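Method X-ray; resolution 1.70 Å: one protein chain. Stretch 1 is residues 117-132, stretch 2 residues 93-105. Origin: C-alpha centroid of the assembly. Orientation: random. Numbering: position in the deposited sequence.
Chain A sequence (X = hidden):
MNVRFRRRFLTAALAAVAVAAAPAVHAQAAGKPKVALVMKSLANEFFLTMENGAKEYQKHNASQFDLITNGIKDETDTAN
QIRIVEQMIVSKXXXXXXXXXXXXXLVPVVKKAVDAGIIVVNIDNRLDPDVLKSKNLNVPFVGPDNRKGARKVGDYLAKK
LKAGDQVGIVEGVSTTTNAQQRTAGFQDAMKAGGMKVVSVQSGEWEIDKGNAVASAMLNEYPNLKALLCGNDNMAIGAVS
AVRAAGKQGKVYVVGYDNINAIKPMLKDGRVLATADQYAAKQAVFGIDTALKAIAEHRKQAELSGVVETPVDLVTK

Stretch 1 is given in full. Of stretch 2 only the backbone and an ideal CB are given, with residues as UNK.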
ATOM      1  N   GLY A 117       0.777  26.785  -3.541  1.00 53.75           N
ATOM      2  CA  GLY A 117       0.283  27.135  -2.226  1.00 47.42           C
ATOM      3  C   GLY A 117      -0.605  26.077  -1.596  1.00 43.95           C
ATOM      4  O   GLY A 117      -1.244  26.328  -0.575  1.00 42.90           O
ATOM      5  N   ILE A 118      -0.652  24.893  -2.203  1.00 42.42           N
ATOM      6  CA  ILE A 118      -1.440  23.790  -1.661  1.00 39.24           C
ATOM      7  C   ILE A 118      -0.598  23.002  -0.664  1.00 37.24           C
ATOM      8  O   ILE A 118       0.588  22.776  -0.890  1.00 38.03           O
ATOM      9  CB  ILE A 118      -1.939  22.866  -2.801  1.00 38.72           C
ATOM     10  CG1 ILE A 118      -2.788  23.678  -3.794  1.00 41.05           C
ATOM     11  CG2 ILE A 118      -2.723  21.681  -2.255  1.00 35.58           C
ATOM     12  CD1 ILE A 118      -3.242  22.903  -5.018  1.00 46.87           C
ATOM     13  N   ILE A 119      -1.207  22.588   0.441  1.00 35.87           N
ATOM     14  CA  ILE A 119      -0.530  21.731   1.396  1.00 32.97           C
ATOM     15  C   ILE A 119      -0.660  20.307   0.861  1.00 31.11           C
ATOM     16  O   ILE A 119      -1.750  19.866   0.541  1.00 30.00           O
ATOM     17  CB  ILE A 119      -1.142  21.874   2.832  1.00 31.54           C
ATOM     18  CG1 ILE A 119      -0.908  23.303   3.358  1.00 33.52           C
ATOM     19  CG2 ILE A 119      -0.566  20.838   3.826  1.00 33.38           C
ATOM     20  CD1 ILE A 119       0.568  23.691   3.495  1.00 35.24           C
ATOM     21  N   VAL A 120       0.459  19.607   0.743  1.00 31.05           N
ATOM     22  CA  VAL A 120       0.434  18.190   0.348  1.00 29.33           C
ATOM     23  C   VAL A 120       0.941  17.316   1.463  1.00 27.47           C
ATOM     24  O   VAL A 120       1.993  17.572   2.023  1.00 28.39           O
ATOM     25  CB  VAL A 120       1.292  17.961  -0.899  1.00 34.04           C
ATOM     26  CG1 VAL A 120       1.249  16.495  -1.318  1.00 33.98           C
ATOM     27  CG2 VAL A 120       0.852  18.904  -2.034  1.00 33.35           C
ATOM     28  N   VAL A 121       0.177  16.259   1.755  1.00 25.07           N
ATOM     29  CA  VAL A 121       0.538  15.240   2.708  1.00 23.25           C
ATOM     30  C   VAL A 121       0.574  13.931   1.947  1.00 22.34           C
ATOM     31  O   VAL A 121      -0.303  13.662   1.148  1.00 21.96           O
ATOM     32  CB  VAL A 121      -0.475  15.152   3.852  1.00 21.30           C
ATOM     33  CG1 VAL A 121      -0.094  14.078   4.833  1.00 19.68           C
ATOM     34  CG2 VAL A 121      -0.595  16.511   4.584  1.00 22.40           C
ATOM     35  N   ASN A 122       1.610  13.162   2.218  1.00 22.26           N
ATOM     36  CA  ASN A 122       1.911  11.891   1.566  1.00 21.77           C
ATOM     37  C   ASN A 122       1.424  10.799   2.497  1.00 19.70           C
ATOM     38  O   ASN A 122       1.815  10.784   3.666  1.00 20.64           O
ATOM     39  CB  ASN A 122       3.425  11.843   1.340  1.00 23.73           C
ATOM     40  CG  ASN A 122       3.941  10.589   0.661  1.00 23.75           C
ATOM     41  OD1 ASN A 122       5.154  10.451   0.565  1.00 25.42           O
ATOM     42  ND2 ASN A 122       3.065   9.711   0.159  1.00 22.48           N
ATOM     43  N   ILE A 123       0.596   9.895   1.997  1.00 19.75           N
ATOM     44  CA  ILE A 123       0.260   8.704   2.767  1.00 18.46           C
ATOM     45  C   ILE A 123       0.577   7.401   2.035  1.00 17.29           C
ATOM     46  O   ILE A 123       0.809   7.427   0.839  1.00 18.59           O
ATOM     47  CB  ILE A 123      -1.231   8.668   3.149  1.00 16.13           C
ATOM     48  CG1 ILE A 123      -2.132   8.454   1.920  1.00 19.09           C
ATOM     49  CG2 ILE A 123      -1.627   9.984   3.906  1.00 16.23           C
ATOM     50  CD1 ILE A 123      -3.654   8.347   2.254  1.00 16.24           C
ATOM     51  N   ASP A 124       0.606   6.292   2.800  1.00 15.03           N
ATOM     52  CA  ASP A 124       0.642   4.904   2.280  1.00 14.91           C
ATOM     53  C   ASP A 124       2.011   4.535   1.719  1.00 17.75           C
ATOM     54  O   ASP A 124       2.763   3.764   2.324  1.00 20.56           O
ATOM     55  CB  ASP A 124      -0.444   4.707   1.228  1.00 17.97           C
ATOM     56  CG  ASP A 124      -0.436   3.307   0.620  1.00 18.78           C
ATOM     57  OD1 ASP A 124       0.083   2.393   1.261  1.00 21.61           O
ATOM     58  OD2 ASP A 124      -0.972   3.126  -0.499  1.00 28.70           O
ATOM     59  N   ASN A 125       2.341   5.112   0.573  1.00 18.74           N
ATOM     60  CA  ASN A 125       3.582   4.817  -0.106  1.00 22.04           C
ATOM     61  C   ASN A 125       4.434   6.067  -0.162  1.00 21.38           C
ATOM     62  O   ASN A 125       4.040   7.062  -0.746  1.00 22.33           O
ATOM     63  CB  ASN A 125       3.314   4.312  -1.511  1.00 20.09           C
ATOM     64  CG  ASN A 125       4.566   4.166  -2.312  1.00 22.41           C
ATOM     65  OD1 ASN A 125       5.609   3.708  -1.803  1.00 25.64           O
ATOM     66  ND2 ASN A 125       4.493   4.535  -3.605  1.00 25.16           N
ATOM     67  N   ARG A 126       5.598   6.015   0.445  1.00 23.88           N
ATOM     68  CA  ARG A 126       6.396   7.206   0.595  1.00 24.57           C
ATOM     69  C   ARG A 126       7.057   7.615  -0.711  1.00 27.22           C
ATOM     70  O   ARG A 126       7.657   6.798  -1.399  1.00 28.25           O
ATOM     71  CB  ARG A 126       7.446   7.002   1.680  1.00 30.98           C
ATOM     72  CG  ARG A 126       8.052   8.294   2.186  1.00 45.88           C
ATOM     73  CD  ARG A 126       9.295   8.012   2.992  1.00 46.38           C
ATOM     74  NE  ARG A 126       9.006   7.167   4.148  1.00 49.25           N
ATOM     75  CZ  ARG A 126       8.939   7.602   5.404  1.00 60.50           C
ATOM     76  NH1 ARG A 126       9.151   8.889   5.703  1.00 58.43           N
ATOM     77  NH2 ARG A 126       8.666   6.733   6.372  1.00 57.09           N
ATOM     78  N   LEU A 127       6.920   8.898  -1.044  1.00 28.31           N
ATOM     79  CA  LEU A 127       7.647   9.509  -2.142  1.00 31.38           C
ATOM     80  C   LEU A 127       9.132   9.380  -1.916  1.00 33.56           C
ATOM     81  O   LEU A 127       9.591   9.338  -0.781  1.00 35.40           O
ATOM     82  CB  LEU A 127       7.258  10.977  -2.272  1.00 32.05           C
ATOM     83  CG  LEU A 127       5.812  11.199  -2.695  1.00 30.42           C
ATOM     84  CD1 LEU A 127       5.432  12.650  -2.458  1.00 31.12           C
ATOM     85  CD2 LEU A 127       5.582  10.807  -4.156  1.00 31.35           C
ATOM     86  N   ASP A 128       9.893   9.315  -2.996  1.00 36.11           N
ATOM     87  CA  ASP A 128      11.311   9.053  -2.862  1.00 38.67           C
ATOM     88  C   ASP A 128      11.995  10.272  -2.229  1.00 40.57           C
ATOM     89  O   ASP A 128      11.868  11.374  -2.735  1.00 41.84           O
ATOM     90  CB  ASP A 128      11.924   8.732  -4.214  1.00 41.28           C
ATOM     91  CG  ASP A 128      13.359   8.240  -4.100  1.00 52.01           C
ATOM     92  OD1 ASP A 128      14.182   8.895  -3.420  1.00 52.13           O
ATOM     93  OD2 ASP A 128      13.659   7.188  -4.692  1.00 48.15           O
ATOM     94  N   PRO A 129      12.700  10.068  -1.105  1.00 49.11           N
ATOM     95  CA  PRO A 129      13.268  11.197  -0.369  1.00 46.48           C
ATOM     96  C   PRO A 129      14.361  11.916  -1.141  1.00 54.94           C
ATOM     97  O   PRO A 129      14.530  13.128  -0.995  1.00 56.26           O
ATOM     98  CB  PRO A 129      13.828  10.535   0.891  1.00 45.40           C
ATOM     99  CG  PRO A 129      14.111   9.150   0.493  1.00 59.85           C
ATOM    100  CD  PRO A 129      12.991   8.793  -0.426  1.00 58.27           C
ATOM    101  N   ASP A 130      15.101  11.178  -1.958  1.00 51.64           N
ATOM    102  CA  ASP A 130      16.196  11.773  -2.714  1.00 62.36           C
ATOM    103  C   ASP A 130      15.630  12.669  -3.804  1.00 61.61           C
ATOM    104  O   ASP A 130      16.104  13.786  -4.018  1.00 59.62           O
ATOM    105  CB  ASP A 130      17.095  10.688  -3.310  1.00 63.32           C
ATOM    106  CG  ASP A 130      17.698   9.793  -2.247  1.00 70.09           C
ATOM    107  OD1 ASP A 130      17.956  10.283  -1.126  1.00 73.95           O
ATOM    108  OD2 ASP A 130      17.908   8.596  -2.528  1.00 78.18           O
ATOM    109  N   VAL A 131      14.595  12.184  -4.476  1.00 50.90           N
ATOM    110  CA  VAL A 131      13.932  12.970  -5.493  1.00 51.31           C
ATOM    111  C   VAL A 131      13.306  14.201  -4.842  1.00 50.47           C
ATOM    112  O   VAL A 131      13.335  15.280  -5.421  1.00 52.43           O
ATOM    113  CB  VAL A 131      12.863  12.151  -6.228  1.00 53.59           C
ATOM    114  CG1 VAL A 131      12.188  12.990  -7.305  1.00 49.70           C
ATOM    115  CG2 VAL A 131      13.484  10.890  -6.825  1.00 49.84           C
ATOM    116  N   LEU A 132      12.735  14.045  -3.645  1.00 47.54           N
ATOM    117  CA  LEU A 132      12.201  15.207  -2.930  1.00 46.91           C
ATOM    118  C   LEU A 132      13.316  16.196  -2.572  1.00 62.69           C
ATOM    119  O   LEU A 132      13.193  17.392  -2.833  1.00 51.78           O
ATOM    120  CB  LEU A 132      11.460  14.793  -1.652  1.00 44.70           C
ATOM    121  CG  LEU A 132      10.123  14.061  -1.831  1.00 41.29           C
ATOM    122  CD1 LEU A 132       9.581  13.596  -0.478  1.00 37.22           C
ATOM    123  CD2 LEU A 132       9.105  14.941  -2.545  1.00 50.15           C
ATOM    124  N   UNK A  93      -8.002  23.373  -4.680  1.00 40.95           N
ATOM    125  CA  UNK A  93      -8.172  22.767  -3.365  1.00 38.02           C
ATOM    126  C   UNK A  93      -7.114  23.362  -2.440  1.00 37.79           C
ATOM    127  O   UNK A  93      -6.101  23.893  -2.904  1.00 39.40           O
ATOM    128  CB  UNK A  93      -8.061  21.242  -3.431  1.00 38.02           C
ATOM    129  N   UNK A  94      -7.343  23.244  -1.137  1.00 35.94           N
ATOM    130  CA  UNK A  94      -6.425  23.775  -0.135  1.00 36.63           C
ATOM    131  C   UNK A  94      -5.382  22.774   0.329  1.00 34.65           C
ATOM    132  O   UNK A  94      -4.314  23.146   0.814  1.00 33.96           O
ATOM    133  CB  UNK A  94      -7.218  24.271   1.076  1.00 36.63           C
ATOM    134  N   UNK A  95      -5.700  21.497   0.183  1.00 31.45           N
ATOM    135  CA  UNK A  95      -4.760  20.465   0.535  1.00 29.58           C
ATOM    136  C   UNK A  95      -4.993  19.253  -0.338  1.00 28.54           C
ATOM    137  O   UNK A  95      -6.104  19.035  -0.812  1.00 28.50           O
ATOM    138  CB  UNK A  95      -4.874  20.102   2.017  1.00 29.58           C
ATOM    139  N   UNK A  96      -3.927  18.481  -0.534  1.00 27.92           N
ATOM    140  CA  UNK A  96      -3.977  17.216  -1.258  1.00 26.85           C
ATOM    141  C   UNK A  96      -3.319  16.146  -0.418  1.00 24.70           C
ATOM    142  O   UNK A  96      -2.190  16.316   0.037  1.00 25.06           O
ATOM    143  CB  UNK A  96      -3.298  17.328  -2.625  1.00 26.85           C
ATOM    144  N   UNK A  97      -4.044  15.056  -0.206  1.00 24.45           N
ATOM    145  CA  UNK A  97      -3.568  13.911   0.532  1.00 22.99           C
ATOM    146  C   UNK A  97      -3.385  12.811  -0.503  1.00 25.04           C
ATOM    147  O   UNK A  97      -4.369  12.362  -1.084  1.00 20.17           O
ATOM    148  CB  UNK A  97      -4.526  13.504   1.654  1.00 22.99           C
ATOM    149  N   UNK A  98      -2.136  12.427  -0.760  1.00 21.06           N
ATOM    150  CA  UNK A  98      -1.821  11.613  -1.912  1.00 21.61           C
ATOM    151  C   UNK A  98      -1.209  10.275  -1.494  1.00 21.71           C
ATOM    152  O   UNK A  98      -0.253  10.258  -0.711  1.00 20.10           O
ATOM    153  CB  UNK A  98      -0.870  12.367  -2.844  1.00 21.61           C
ATOM    154  N   UNK A  99      -1.777   9.176  -2.018  1.00 20.09           N
ATOM    155  CA  UNK A  99      -1.174   7.817  -1.970  1.00 23.74           C
ATOM    156  C   UNK A  99      -0.577   7.509  -3.344  1.00 23.90           C
ATOM    157  O   UNK A  99      -1.295   7.069  -4.238  1.00 20.28           O
ATOM    158  CB  UNK A  99      -2.207   6.757  -1.581  1.00 23.74           C
ATOM    159  N   UNK A 100       0.730   7.778  -3.535  1.00 21.80           N
ATOM    160  CA  UNK A 100       1.239   7.836  -4.916  1.00 24.05           C
ATOM    161  C   UNK A 100       1.444   6.471  -5.562  1.00 24.23           C
ATOM    162  O   UNK A 100       1.894   5.527  -4.898  1.00 23.09           O
ATOM    163  CB  UNK A 100       2.566   8.597  -4.940  1.00 24.05           C
ATOM    164  N   UNK A 101       1.106   6.372  -6.844  1.00 26.08           N
ATOM    165  CA  UNK A 101       1.205   5.112  -7.585  1.00 25.36           C
ATOM    166  C   UNK A 101       2.656   4.754  -7.916  1.00 32.63           C
ATOM    167  O   UNK A 101       2.968   3.581  -8.204  1.00 27.15           O
ATOM    168  CB  UNK A 101       0.386   5.198  -8.875  1.00 25.36           C
ATOM    169  N   UNK A 102       3.513   5.777  -7.892  1.00 29.26           N
ATOM    170  CA  UNK A 102       4.943   5.676  -8.193  1.00 31.21           C
ATOM    171  C   UNK A 102       5.686   6.612  -7.242  1.00 38.47           C
ATOM    172  O   UNK A 102       5.300   7.765  -7.118  1.00 31.90           O
ATOM    173  CB  UNK A 102       5.236   6.024  -9.654  1.00 31.21           C
ATOM    174  N   UNK A 103       6.712   6.127  -6.552  1.00 32.01           N
ATOM    175  CA  UNK A 103       7.390   6.940  -5.525  1.00 32.46           C
ATOM    176  C   UNK A 103       8.261   8.075  -6.101  1.00 35.62           C
ATOM    177  O   UNK A 103       8.603   9.028  -5.402  1.00 36.18           O
ATOM    178  CB  UNK A 103       8.264   6.031  -4.658  1.00 32.46           C
ATOM    179  N   UNK A 104       8.635   7.942  -7.365  1.00 37.84           N
ATOM    180  CA  UNK A 104       9.400   9.004  -8.036  1.00 41.10           C
ATOM    181  C   UNK A 104       8.566   9.861  -8.984  1.00 41.72           C
ATOM    182  O   UNK A 104       8.740  11.094  -9.069  1.00 43.38           O
ATOM    183  CB  UNK A 104      10.559   8.383  -8.818  1.00 41.10           C
ATOM    184  N   UNK A 105       7.680   9.207  -9.723  1.00 40.67           N
ATOM    185  CA  UNK A 105       7.026   9.851 -10.853  1.00 41.97           C
ATOM    186  C   UNK A 105       5.990  10.889 -10.442  1.00 40.79           C
ATOM    187  O   UNK A 105       5.663  11.771 -11.227  1.00 42.54           O
ATOM    188  CB  UNK A 105       6.360   8.790 -11.732  1.00 41.97           C
TER

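Position 93 points its CB sideways, 5.3 Å from Ile-118 CD1. An apolar side chain of moderate size would suit. It is Val-93, whose CG2 lies 4.1 Å from Ile-118 CD1.

The CB of position 94 points away, with nothing of stretch 1 within 5.5 Å. Many residues would do. It is Asp-94. Its backbone O accepts from Ile-119 N.

Position 95 begins a strand parallel to 119-123. Its CB is on the same face as Ile-119 and 3.5 Å from Ile-119 O. A small residue fits easily. It is Ala-95, with CB 4.2 Å from Ile-119 CB.

Position 96 turns to the other face, that of Val-120. Its CB is 4.4 Å from Ile-118 CG2 and 4.5 Å from Val-120 CG2. This apolar setting suits valine, isoleucine or leucine. It is Ile-96; CG1 packs 3.9 Å from Ile-118 CG2. The backbone holds the register: N donates to Ile-119 O, and O accepts from Val-121 N.

Position 97 returns to the face of Val-121, with Ile-123 CG2 5.1 Å from its CB. A branched apolar residue would suit the extended backbone. It is Val-97, whose CG1 reaches to 3.7 Å from Ile-123 CG2.

Position 98 shares a face with Val-120 and Asn-122; its CB is 4.9 Å from Val-120 CG1. Several apolar residues would suit. It is Leu-98. Its backbone N donates to Val-121 O, and its O accepts from Ile-123 N.

At position 99 the CB is 3.9 Å from both Ile-123 CG1 and Asp-124 CB. A small apolar side chain would suit; others may too. It is Ala-99, whose methyl packs against both; its CA also lies 3.5 Å from Ile-123 O.

Position 100 points toward stretch 1, its CB 3.8 Å from Leu-127 CD2. Phi is -77°, and the backbone N has no acceptor in stretch 1, so proline is possible among compact apolar residues. It is Pro-100: CG packs 3.6 Å from Leu-127 CD2, while O accepts from Asn-125 ND2.

Positions 101, 102 and 105 point away and are little constrained here. They are Ala-101, Asp-102 and Ala-105.

Position 103 has its CB 3.4 Å from Arg-126 O, an acceptor. A small donor such as serine or threonine would suit. It is Ser-103: OG donates to Arg-126 O at 2.8 Å. Its backbone O accepts from Asp-128 N.

Position 104 has its CB 4.3 Å from Val-131 CG2, with the acid of Asp-128 nearby. A long chain, perhaps basic, would suit. It is Lys-104. CG lies 3.8 Å from Val-131 CG2, but NZ stays 4.5 Å from Asp-128 OD2, beyond a salt bridge.

Stretch 2, residues 93-105: VDAIVLAPADSKA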
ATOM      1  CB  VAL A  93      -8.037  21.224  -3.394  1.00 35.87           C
ATOM      2  CG1 VAL A  93      -9.154  20.598  -4.237  1.00 35.76           C
ATOM      3  CG2 VAL A  93      -6.650  20.808  -3.915  1.00 36.38           C
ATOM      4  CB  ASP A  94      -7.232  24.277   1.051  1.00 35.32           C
ATOM      5  CG  ASP A  94      -8.203  25.355   0.634  1.00 49.17           C
ATOM      6  OD1 ASP A  94      -7.744  26.456   0.232  1.00 42.51           O
ATOM      7  OD2 ASP A  94      -9.415  25.074   0.667  1.00 37.57           O
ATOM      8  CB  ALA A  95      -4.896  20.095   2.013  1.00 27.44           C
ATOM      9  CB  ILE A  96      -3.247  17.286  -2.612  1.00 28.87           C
ATOM     10  CG1 ILE A  96      -3.974  18.217  -3.566  1.00 31.16           C
ATOM     11  CG2 ILE A  96      -3.160  15.882  -3.228  1.00 31.67           C
ATOM     12  CD1 ILE A  96      -3.181  18.530  -4.821  1.00 33.63           C
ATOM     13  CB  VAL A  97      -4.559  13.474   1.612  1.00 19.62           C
ATOM     14  CG1 VAL A  97      -4.037  12.274   2.347  1.00 19.31           C
ATOM     15  CG2 VAL A  97      -4.821  14.644   2.608  1.00 19.10           C
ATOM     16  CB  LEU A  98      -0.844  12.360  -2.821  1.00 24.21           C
ATOM     17  CG  LEU A  98      -0.263  11.576  -4.004  1.00 25.24           C
ATOM     18  CD1 LEU A  98      -1.341  11.246  -5.017  1.00 25.34           C
ATOM     19  CD2 LEU A  98       0.885  12.380  -4.629  1.00 27.93           C
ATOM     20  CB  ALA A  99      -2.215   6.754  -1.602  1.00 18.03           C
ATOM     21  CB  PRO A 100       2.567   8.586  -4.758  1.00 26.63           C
ATOM     22  CG  PRO A 100       2.977   8.382  -3.367  1.00 25.58           C
ATOM     23  CD  PRO A 100       1.725   8.256  -2.555  1.00 22.37           C
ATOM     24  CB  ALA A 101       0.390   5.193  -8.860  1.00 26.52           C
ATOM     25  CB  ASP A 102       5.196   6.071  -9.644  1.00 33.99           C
ATOM     26  CG  ASP A 102       6.611   5.797 -10.096  1.00 41.66           C
ATOM     27  OD1 ASP A 102       7.563   6.262  -9.436  1.00 38.56           O
ATOM     28  OD2 ASP A 102       6.770   5.126 -11.140  1.00 47.27           O
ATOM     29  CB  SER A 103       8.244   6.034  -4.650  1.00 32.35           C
ATOM     30  OG  SER A 103       7.396   5.279  -3.780  1.00 29.22           O
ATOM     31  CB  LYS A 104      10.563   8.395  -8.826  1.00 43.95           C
ATOM     32  CG  LYS A 104      11.632   7.759  -7.964  1.00 44.44           C
ATOM     33  CD  LYS A 104      12.909   7.536  -8.769  1.00 48.20           C
ATOM     34  CE  LYS A 104      13.708   6.342  -8.302  1.00 66.34           C
ATOM     35  NZ  LYS A 104      13.021   5.061  -8.647  1.00 70.96           N
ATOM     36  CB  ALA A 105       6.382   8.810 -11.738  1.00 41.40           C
TER
HETATM   37  O   HOH W   1      -3.349  25.640   1.216  1.00 32.59           O
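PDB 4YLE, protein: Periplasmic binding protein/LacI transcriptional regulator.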